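Local coordinates for protein PfhB2 (Pasteurella multocida, PDB 6U8T) that is a toxin whose YopT domain is a cysteine protease that hydrolyses peptide bonds, probably in host-cell proteins, at the interface of chains A and B. Residues are numbered along the deposited sequence; one frame, centred on the assembly and turned at random. Chains: chain A/B, PfhB2.

The interface of chains A and B. Residues chain A 99, 102, 109-110, 120-122, 151; chain B 217-219.
C-terminal strand 212-219 of chain B slots between A:Lys151 on strand 147-155 and the A:Pro109-A:Lys110 and A:Asp121-A:Glu122 segments, joining the two copies through an intermolecular antiparallel sheet, apparently a strand exchange. Toward A:Lys151, both polar backbone atoms of B:Val217 are paired: its N gives a nearly straight bond to A:Lys151 O (3.0 Å, 175° at H), and its O accepts from A:Lys151 N. The opposite strand edge is held at B:Asn218, whose N donates to A:Asp121 O at 3.1 Å and whose O accepts from the backbone amide A:Lys110 N at 2.8 Å. A water also touches B:Asn218 O and bridges it to A:Lys110 O and A:Arg120 NE, the water lying at the edge of the guanidinium, in its plane. B:Tyr219 swings its ring toward helix 91-104, with CG anti to its carbonyl carbon and beside the backbone N (chi1 -47°). There A:Leu102 meets the phenol end at about a right angle, CD1 lying 3.5 Å from B:Tyr219 CZ. A:Lys151 CB comes in at the ring edge, in its plane, near B:Tyr219 CE1, while A:Pro109 CA approaches CD2 on the other side. The aliphatic stem of A:Lys110 runs extended past B:Asn218, bringing its CB and CD near B:Asn218 CB. A:Arg120 bends at chi2 and chi3 to bring its NH2 up to B:Val217 CG1. A:Asp99 positions A:Arg120 through a same-chain salt bridge that fixes the guanidinium's rotation: NH2 reaches A:Asp99 OD1 at 3.1 Å, in the guanidinium plane but from above the carboxylate plane. Because both chains are copies of one protein, the same contact recurs with the chains exchanged; such reciprocity suggests a dimer, although the structure alone does not show that it forms in solution. The side-chain amide nitrogen B:Asn218 ND2 adds a weak bond to A:Asp121 O at 3.3 Å.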
ATOM      1  N   ASP A  99      22.011  -8.192  -8.040  1.00 60.25           N
ATOM      2  CA  ASP A  99      23.422  -7.763  -7.874  1.00 62.27           C
ATOM      3  C   ASP A  99      24.357  -8.788  -8.536  1.00 63.03           C
ATOM      4  O   ASP A  99      25.341  -8.350  -9.187  1.00 60.02           O
ATOM      5  CB  ASP A  99      23.783  -7.568  -6.405  1.00 63.83           C
ATOM      6  CG  ASP A  99      25.176  -6.963  -6.248  1.00 65.42           C
ATOM      7  OD1 ASP A  99      25.350  -5.782  -6.635  1.00 65.85           O
ATOM      8  OD2 ASP A  99      26.081  -7.699  -5.799  1.00 67.25           O
ATOM      9  N   LEU A 102      24.114  -8.420 -12.312  1.00 61.76           N
ATOM     10  CA  LEU A 102      24.824  -7.193 -12.751  1.00 61.81           C
ATOM     11  C   LEU A 102      26.332  -7.451 -12.811  1.00 62.73           C
ATOM     12  O   LEU A 102      26.956  -7.002 -13.784  1.00 62.58           O
ATOM     13  CB  LEU A 102      24.470  -6.031 -11.819  1.00 59.33           C
ATOM     14  CG  LEU A 102      23.129  -5.368 -12.108  1.00 57.83           C
ATOM     15  CD1 LEU A 102      22.790  -4.399 -10.992  1.00 56.15           C
ATOM     16  CD2 LEU A 102      23.125  -4.653 -13.460  1.00 58.75           C
ATOM     17  N   PRO A 109      30.060  -2.908  -8.668  1.00 57.43           N
ATOM     18  CA  PRO A 109      29.464  -2.114  -7.588  1.00 56.02           C
ATOM     19  C   PRO A 109      30.516  -1.215  -6.923  1.00 56.26           C
ATOM     20  O   PRO A 109      31.598  -1.684  -6.724  1.00 58.53           O
ATOM     21  CB  PRO A 109      28.896  -3.141  -6.591  1.00 54.85           C
ATOM     22  CG  PRO A 109      28.984  -4.490  -7.317  1.00 56.42           C
ATOM     23  CD  PRO A 109      30.049  -4.351  -8.395  1.00 58.04           C
ATOM     24  N   LYS A 110      30.181   0.040  -6.621  1.00 54.46           N
ATOM     25  CA  LYS A 110      31.075   0.974  -5.890  1.00 54.47           C
ATOM     26  C   LYS A 110      31.239   0.505  -4.443  1.00 54.26           C
ATOM     27  O   LYS A 110      30.294  -0.078  -3.892  1.00 52.38           O
ATOM     28  CB  LYS A 110      30.552   2.413  -5.895  1.00 53.45           C
ATOM     29  CG  LYS A 110      30.818   3.171  -7.175  1.00 54.13           C
ATOM     30  CD  LYS A 110      30.651   4.665  -7.076  1.00 54.34           C
ATOM     31  CE  LYS A 110      30.853   5.309  -8.443  1.00 56.06           C
ATOM     32  NZ  LYS A 110      30.425   6.735  -8.520  1.00 56.30           N
ATOM     33  N   ARG A 120      29.977  -1.698   0.725  1.00 55.82           N
ATOM     34  CA  ARG A 120      29.203  -1.329  -0.479  1.00 56.03           C
ATOM     35  C   ARG A 120      28.789   0.141  -0.359  1.00 54.45           C
ATOM     36  O   ARG A 120      28.414   0.569   0.741  1.00 50.69           O
ATOM     37  CB  ARG A 120      28.020  -2.283  -0.640  1.00 58.48           C
ATOM     38  CG  ARG A 120      28.456  -3.677  -1.065  1.00 63.12           C
ATOM     39  CD  ARG A 120      29.035  -3.656  -2.464  1.00 68.47           C
ATOM     40  NE  ARG A 120      27.994  -3.189  -3.384  1.00 68.46           N
ATOM     41  CZ  ARG A 120      27.202  -3.982  -4.099  1.00 69.63           C
ATOM     42  NH1 ARG A 120      27.329  -5.298  -4.059  1.00 70.63           N
ATOM     43  NH2 ARG A 120      26.296  -3.449  -4.896  1.00 75.07           N
ATOM     44  N   ASP A 121      28.926   0.898  -1.452  1.00 56.23           N
ATOM     45  CA  ASP A 121      28.428   2.296  -1.546  1.00 55.43           C
ATOM     46  C   ASP A 121      26.936   2.195  -1.865  1.00 52.89           C
ATOM     47  O   ASP A 121      26.565   2.319  -3.014  1.00 52.42           O
ATOM     48  CB  ASP A 121      29.241   3.135  -2.547  1.00 55.33           C
ATOM     49  CG  ASP A 121      28.863   4.609  -2.556  1.00 55.29           C
ATOM     50  OD1 ASP A 121      28.149   5.054  -1.616  1.00 55.92           O
ATOM     51  OD2 ASP A 121      29.250   5.307  -3.517  1.00 55.66           O
ATOM     52  N   GLU A 122      26.142   1.895  -0.842  1.00 53.56           N
ATOM     53  CA  GLU A 122      24.670   1.981  -0.815  1.00 51.50           C
ATOM     54  C   GLU A 122      24.295   3.123   0.128  1.00 49.39           C
ATOM     55  O   GLU A 122      24.963   3.282   1.174  1.00 52.10           O
ATOM     56  CB  GLU A 122      24.054   0.750  -0.165  1.00 53.24           C
ATOM     57  CG  GLU A 122      24.434  -0.597  -0.737  1.00 58.32           C
ATOM     58  CD  GLU A 122      23.505  -1.706  -0.235  1.00 57.15           C
ATOM     59  OE1 GLU A 122      22.923  -1.550   0.859  1.00 58.10           O
ATOM     60  OE2 GLU A 122      23.340  -2.727  -0.943  1.00 62.00           O
ATOM     61  N   LYS A 151      20.930   2.051  -9.124  1.00 43.63           N
ATOM     62  CA  LYS A 151      19.671   1.288  -9.034  1.00 42.85           C
ATOM     63  C   LYS A 151      18.947   1.739  -7.771  1.00 40.55           C
ATOM     64  O   LYS A 151      19.538   1.594  -6.670  1.00 39.95           O
ATOM     65  CB  LYS A 151      19.937  -0.214  -9.007  1.00 44.04           C
ATOM     66  CG  LYS A 151      18.737  -1.039  -9.423  1.00 44.42           C
ATOM     67  CD  LYS A 151      18.980  -2.515  -9.311  1.00 46.77           C
ATOM     68  CE  LYS A 151      19.306  -2.920  -7.878  1.00 48.27           C
ATOM     69  NZ  LYS A 151      19.389  -4.387  -7.740  1.00 50.65           N
TER
ATOM     70  N   VAL B 217      21.851   1.847  -4.795  1.00 44.30           N
ATOM     71  CA  VAL B 217      23.083   1.048  -4.997  1.00 45.60           C
ATOM     72  C   VAL B 217      23.889   1.749  -6.094  1.00 47.08           C
ATOM     73  O   VAL B 217      23.306   2.002  -7.174  1.00 45.56           O
ATOM     74  CB  VAL B 217      22.780  -0.420  -5.345  1.00 44.68           C
ATOM     75  CG1 VAL B 217      24.071  -1.227  -5.522  1.00 46.91           C
ATOM     76  CG2 VAL B 217      21.903  -1.053  -4.293  1.00 42.71           C
ATOM     77  N   ASN B 218      25.166   2.055  -5.809  1.00 48.90           N
ATOM     78  CA  ASN B 218      26.045   2.821  -6.732  1.00 51.17           C
ATOM     79  C   ASN B 218      26.933   1.851  -7.501  1.00 53.09           C
ATOM     80  O   ASN B 218      27.547   1.005  -6.880  1.00 53.93           O
ATOM     81  CB  ASN B 218      26.851   3.894  -5.994  1.00 52.72           C
ATOM     82  CG  ASN B 218      25.986   5.069  -5.574  1.00 51.79           C
ATOM     83  OD1 ASN B 218      25.372   5.732  -6.421  1.00 51.04           O
ATOM     84  ND2 ASN B 218      25.879   5.307  -4.272  1.00 51.35           N
ATOM     85  N   TYR B 219      27.001   2.002  -8.820  1.00 55.08           N
ATOM     86  CA  TYR B 219      27.936   1.262  -9.703  1.00 58.20           C
ATOM     87  C   TYR B 219      28.824   2.272 -10.433  1.00 61.98           C
ATOM     88  O   TYR B 219      28.342   3.381 -10.776  1.00 62.04           O
ATOM     89  CB  TYR B 219      27.183   0.357 -10.676  1.00 57.20           C
ATOM     90  CG  TYR B 219      26.107  -0.479 -10.034  1.00 55.95           C
ATOM     91  CD1 TYR B 219      24.823   0.012  -9.865  1.00 54.00           C
ATOM     92  CD2 TYR B 219      26.385  -1.739  -9.524  1.00 57.07           C
ATOM     93  CE1 TYR B 219      23.838  -0.736  -9.234  1.00 52.77           C
ATOM     94  CE2 TYR B 219      25.403  -2.510  -8.916  1.00 55.03           C
ATOM     95  CZ  TYR B 219      24.124  -2.008  -8.772  1.00 52.80           C
ATOM     96  OH  TYR B 219      23.147  -2.753  -8.180  1.00 52.18           O
TER
HETATM   97  O   HOH W   1      27.579  -0.287  -4.238  1.00 47.92           O